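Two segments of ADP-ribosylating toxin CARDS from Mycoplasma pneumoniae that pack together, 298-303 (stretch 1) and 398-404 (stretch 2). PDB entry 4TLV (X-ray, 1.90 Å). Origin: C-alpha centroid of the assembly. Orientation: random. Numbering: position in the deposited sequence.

Stretch 1 (298-303) NVFLVE
Stretch 2 398-404: GSQHDLY

Two backbone hydrogen bonds hold the stretches together, and both lie between Leu301 and His401. Leu301 N donates to His401 O at 2.7 Å, with an N-H...O angle of 146°. His401 N donates to Leu301 O at 2.8 Å and 160°. This reciprocal pair is the hydrogen-bonded type of antiparallel bridge, with Leu301 CA and His401 CA 4.9 Å apart. The carbonyl of Leu301 also receives a CA-H...O contact, Gln400 CA to Leu301 O at 3.4 Å.

Register runs outward from this pair. Phe300 CA lies 4.9 Å from Asp402 CA, and Val302 CA lies 5.2 Å from Gln400 CA. Stretch 1 is an extended strand; phi/psi is -121/136 at Val299, -157/174 at Phe300, -118/137 at Leu301 and -121/126 at Val302. Stretch 2 is only weakly strand-like, around His401 (-118/141) and Asp402 (-71/154). It enters through Gly398, whose positive phi (93/-177) suits glycine, Ser399 (-84/-28) and Gln400 (-123/136); Leu403 (-114/129) follows. The end-to-end directions of the touching parts differ by 135°, so the antiparallel runs are clearly skewed.

Waters extend the pairing at both ends. Water 1 accepts from Leu403 N at 2.8 Å and can donate to Val299 O at 2.7 Å, linking the two backbones where no direct bond forms. Water 2 lies 3.0 Å from Val299 O and 3.1 Å from Asp402 OD1, and can donate to either. Water 3 accepts from Glu303 N at 2.9 Å and donates to Ser399 O at 2.5 Å. Water 3 also hydrogen-bonds His401 NE2 at 3.1 Å.

Leu301 and His401 put their side chains on the same face of the sheet, Leu301 CB to His401 CB 4.3 Å. Leu301 is m,t. His401 is m with chi2 -90°, and Leu301 O lies at the edge of its ring, near the ring plane. His401 ND1 is hydrogen-bonded elsewhere in the structure.

Phe300 and Asp402 point to the other face. Phe300 is p with chi2 -89°. Gln400, with chi1 m, chi2 t and chi3 -9°, packs its planar amide over one face of that ring: Gln400 CD sits over the face, and Gln400 NE2 is 3.3 Å from Phe300 CE2. Asp402 is m.

Apolar packing completes the contact. Leu403 (t,p) points toward stretch 1, and its methyls meet those of Leu301 and Val299, all three residues being buried. Leu403 CD1 is 4.1 Å from Leu301 CD1, and Leu403 CD2 is 4.2 Å from Val299 CG1. Val299 and Val302 are both t. In all, 475 Å² is buried between the stretches, counting both sides.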

ATOM      1  N   ASN A 298     -14.389 -17.208   6.968  1.00 18.12           N
ATOM      2  CA  ASN A 298     -13.774 -18.393   6.367  1.00 17.73           C
ATOM      3  C   ASN A 298     -13.517 -18.224   4.865  1.00 14.48           C
ATOM      4  O   ASN A 298     -14.306 -17.599   4.158  1.00 18.49           O
ATOM      5  CB  ASN A 298     -14.645 -19.632   6.593  1.00 22.75           C
ATOM      6  CG  ASN A 298     -14.596 -20.129   8.034  1.00 21.36           C
ATOM      7  OD1 ASN A 298     -13.697 -19.775   8.791  1.00 25.23           O
ATOM      8  ND2 ASN A 298     -15.559 -20.961   8.406  1.00 28.30           N
ATOM      9  N   VAL A 299     -12.417 -18.800   4.397  1.00 16.21           N
ATOM     10  CA  VAL A 299     -12.100 -18.873   2.977  1.00 17.94           C
ATOM     11  C   VAL A 299     -11.993 -20.358   2.689  1.00 19.36           C
ATOM     12  O   VAL A 299     -11.395 -21.085   3.473  1.00 21.33           O
ATOM     13  CB  VAL A 299     -10.755 -18.223   2.673  1.00 16.34           C
ATOM     14  CG1 VAL A 299     -10.396 -18.376   1.163  1.00 16.44           C
ATOM     15  CG2 VAL A 299     -10.781 -16.747   3.085  1.00 15.76           C
ATOM     16  N   PHE A 300     -12.568 -20.816   1.584  1.00 17.41           N
ATOM     17  CA  PHE A 300     -12.549 -22.244   1.303  1.00 18.84           C
ATOM     18  C   PHE A 300     -12.715 -22.543  -0.174  1.00 21.02           C
ATOM     19  O   PHE A 300     -12.985 -21.649  -0.980  1.00 17.34           O
ATOM     20  CB  PHE A 300     -13.648 -22.940   2.100  1.00 22.08           C
ATOM     21  CG  PHE A 300     -14.967 -22.272   1.992  1.00 19.80           C
ATOM     22  CD1 PHE A 300     -15.322 -21.265   2.872  1.00 22.84           C
ATOM     23  CD2 PHE A 300     -15.858 -22.627   0.994  1.00 24.41           C
ATOM     24  CE1 PHE A 300     -16.564 -20.632   2.763  1.00 23.18           C
ATOM     25  CE2 PHE A 300     -17.085 -22.005   0.887  1.00 21.87           C
ATOM     26  CZ  PHE A 300     -17.435 -21.002   1.764  1.00 24.29           C
ATOM     27  N   LEU A 301     -12.576 -23.819  -0.512  1.00 19.28           N
ATOM     28  CA  LEU A 301     -12.607 -24.266  -1.898  1.00 17.70           C
ATOM     29  C   LEU A 301     -13.775 -25.222  -2.089  1.00 20.72           C
ATOM     30  O   LEU A 301     -14.018 -26.090  -1.251  1.00 23.13           O
ATOM     31  CB  LEU A 301     -11.301 -25.000  -2.221  1.00 18.70           C
ATOM     32  CG  LEU A 301      -9.988 -24.258  -1.994  1.00 23.54           C
ATOM     33  CD1 LEU A 301      -8.825 -25.241  -1.859  1.00 21.10           C
ATOM     34  CD2 LEU A 301      -9.743 -23.293  -3.134  1.00 19.82           C
ATOM     35  N   VAL A 302     -14.496 -25.056  -3.190  1.00 19.27           N
ATOM     36  CA  VAL A 302     -15.614 -25.920  -3.529  1.00 22.04           C
ATOM     37  C   VAL A 302     -15.304 -26.554  -4.869  1.00 24.90           C
ATOM     38  O   VAL A 302     -15.003 -25.849  -5.841  1.00 22.80           O
ATOM     39  CB  VAL A 302     -16.917 -25.113  -3.612  1.00 21.21           C
ATOM     40  CG1 VAL A 302     -18.061 -25.963  -4.171  1.00 29.42           C
ATOM     41  CG2 VAL A 302     -17.265 -24.541  -2.241  1.00 22.92           C
ATOM     42  N   GLU A 303     -15.350 -27.883  -4.932  1.00 21.70           N
ATOM     43  CA  GLU A 303     -14.960 -28.562  -6.168  1.00 26.05           C
ATOM     44  C   GLU A 303     -15.999 -28.353  -7.265  1.00 28.08           C
ATOM     45  O   GLU A 303     -17.201 -28.371  -7.004  1.00 31.06           O
ATOM     46  CB  GLU A 303     -14.716 -30.054  -5.942  1.00 26.72           C
ATOM     47  CG  GLU A 303     -14.268 -30.772  -7.200  1.00 32.77           C
ATOM     48  CD  GLU A 303     -13.742 -32.176  -6.928  1.00 40.03           C
ATOM     49  OE1 GLU A 303     -13.798 -32.621  -5.764  1.00 37.42           O
ATOM     50  OE2 GLU A 303     -13.267 -32.826  -7.885  1.00 37.15           O
ATOM     51  N   GLY A 398     -15.661 -33.753   2.510  1.00 42.87           N
ATOM     52  CA  GLY A 398     -16.697 -32.757   2.703  1.00 45.61           C
ATOM     53  C   GLY A 398     -16.891 -31.880   1.485  1.00 41.34           C
ATOM     54  O   GLY A 398     -16.244 -32.082   0.454  1.00 40.71           O
ATOM     55  N   SER A 399     -17.777 -30.900   1.618  1.00 39.97           N
ATOM     56  CA  SER A 399     -18.152 -30.008   0.523  1.00 37.41           C
ATOM     57  C   SER A 399     -17.180 -28.838   0.355  1.00 37.10           C
ATOM     58  O   SER A 399     -17.022 -28.302  -0.738  1.00 36.30           O
ATOM     59  CB  SER A 399     -19.567 -29.468   0.769  1.00 42.11           C
ATOM     60  OG  SER A 399     -19.858 -28.364  -0.075  1.00 54.48           O
ATOM     61  N   GLN A 400     -16.546 -28.435   1.449  1.00 31.76           N
ATOM     62  CA  GLN A 400     -15.664 -27.276   1.444  1.00 31.84           C
ATOM     63  C   GLN A 400     -14.291 -27.690   1.926  1.00 31.69           C
ATOM     64  O   GLN A 400     -14.169 -28.421   2.905  1.00 36.33           O
ATOM     65  CB  GLN A 400     -16.223 -26.177   2.356  1.00 29.48           C
ATOM     66  CG  GLN A 400     -17.593 -25.670   1.946  1.00 33.91           C
ATOM     67  CD  GLN A 400     -18.139 -24.612   2.882  1.00 36.16           C
ATOM     68  OE1 GLN A 400     -17.578 -24.358   3.951  1.00 42.17           O
ATOM     69  NE2 GLN A 400     -19.244 -23.985   2.485  1.00 38.97           N
ATOM     70  N   HIS A 401     -13.253 -27.227   1.244  1.00 25.91           N
ATOM     71  CA  HIS A 401     -11.895 -27.560   1.642  1.00 21.59           C
ATOM     72  C   HIS A 401     -11.119 -26.308   2.019  1.00 26.04           C
ATOM     73  O   HIS A 401     -11.259 -25.257   1.383  1.00 21.46           O
ATOM     74  CB  HIS A 401     -11.189 -28.316   0.520  1.00 24.23           C
ATOM     75  CG  HIS A 401     -11.935 -29.528   0.061  1.00 30.39           C
ATOM     76  ND1 HIS A 401     -11.893 -30.814   0.482  1.00 33.14           N
ATOM     77  CD2 HIS A 401     -12.885 -29.482  -0.937  1.00 31.26           C
ATOM     78  CE1 HIS A 401     -12.797 -31.519  -0.276  1.00 33.73           C
ATOM     79  NE2 HIS A 401     -13.386 -30.693  -1.122  1.00 36.15           N
ATOM     80  N   ASP A 402     -10.300 -26.437   3.056  1.00 20.88           N
ATOM     81  CA  ASP A 402      -9.483 -25.340   3.529  1.00 26.20           C
ATOM     82  C   ASP A 402      -8.351 -25.019   2.560  1.00 22.91           C
ATOM     83  O   ASP A 402      -7.901 -25.879   1.793  1.00 20.07           O
ATOM     84  CB  ASP A 402      -8.915 -25.659   4.910  1.00 28.65           C
ATOM     85  CG  ASP A 402      -9.959 -25.534   6.011  1.00 33.34           C
ATOM     86  OD1 ASP A 402     -11.109 -25.139   5.716  1.00 28.53           O
ATOM     87  OD2 ASP A 402      -9.620 -25.821   7.175  1.00 37.54           O
ATOM     88  N   LEU A 403      -7.900 -23.771   2.607  1.00 20.10           N
ATOM     89  CA  LEU A 403      -6.853 -23.281   1.720  1.00 20.54           C
ATOM     90  C   LEU A 403      -5.607 -22.935   2.524  1.00 19.75           C
ATOM     91  O   LEU A 403      -5.690 -22.211   3.515  1.00 22.54           O
ATOM     92  CB  LEU A 403      -7.343 -22.044   0.948  1.00 18.36           C
ATOM     93  CG  LEU A 403      -6.336 -21.387   0.008  1.00 19.91           C
ATOM     94  CD1 LEU A 403      -5.961 -22.342  -1.131  1.00 18.84           C
ATOM     95  CD2 LEU A 403      -6.900 -20.054  -0.537  1.00 18.01           C
ATOM     96  N   TYR A 404      -4.456 -23.450   2.095  1.00 16.37           N
ATOM     97  CA  TYR A 404      -3.200 -23.229   2.817  1.00 19.28           C
ATOM     98  C   TYR A 404      -2.144 -22.565   1.945  1.00 17.50           C
ATOM     99  O   TYR A 404      -2.272 -22.517   0.728  1.00 20.93           O
ATOM    100  CB  TYR A 404      -2.632 -24.552   3.337  1.00 20.55           C
ATOM    101  CG  TYR A 404      -3.632 -25.397   4.100  1.00 24.00           C
ATOM    102  CD1 TYR A 404      -3.986 -25.086   5.410  1.00 26.92           C
ATOM    103  CD2 TYR A 404      -4.225 -26.505   3.507  1.00 26.51           C
ATOM    104  CE1 TYR A 404      -4.906 -25.858   6.107  1.00 27.77           C
ATOM    105  CE2 TYR A 404      -5.145 -27.287   4.194  1.00 24.60           C
ATOM    106  CZ  TYR A 404      -5.476 -26.961   5.492  1.00 26.94           C
ATOM    107  OH  TYR A 404      -6.391 -27.734   6.167  1.00 33.78           O
TER
HETATM  108  O   HOH W   1      -8.953 -21.858   4.437  1.00 18.81           O
HETATM  109  O   HOH W   2     -12.114 -22.253   6.183  1.00 31.73           O
HETATM  110  O   HOH W   3     -15.845 -29.522  -2.623  1.00 35.18           O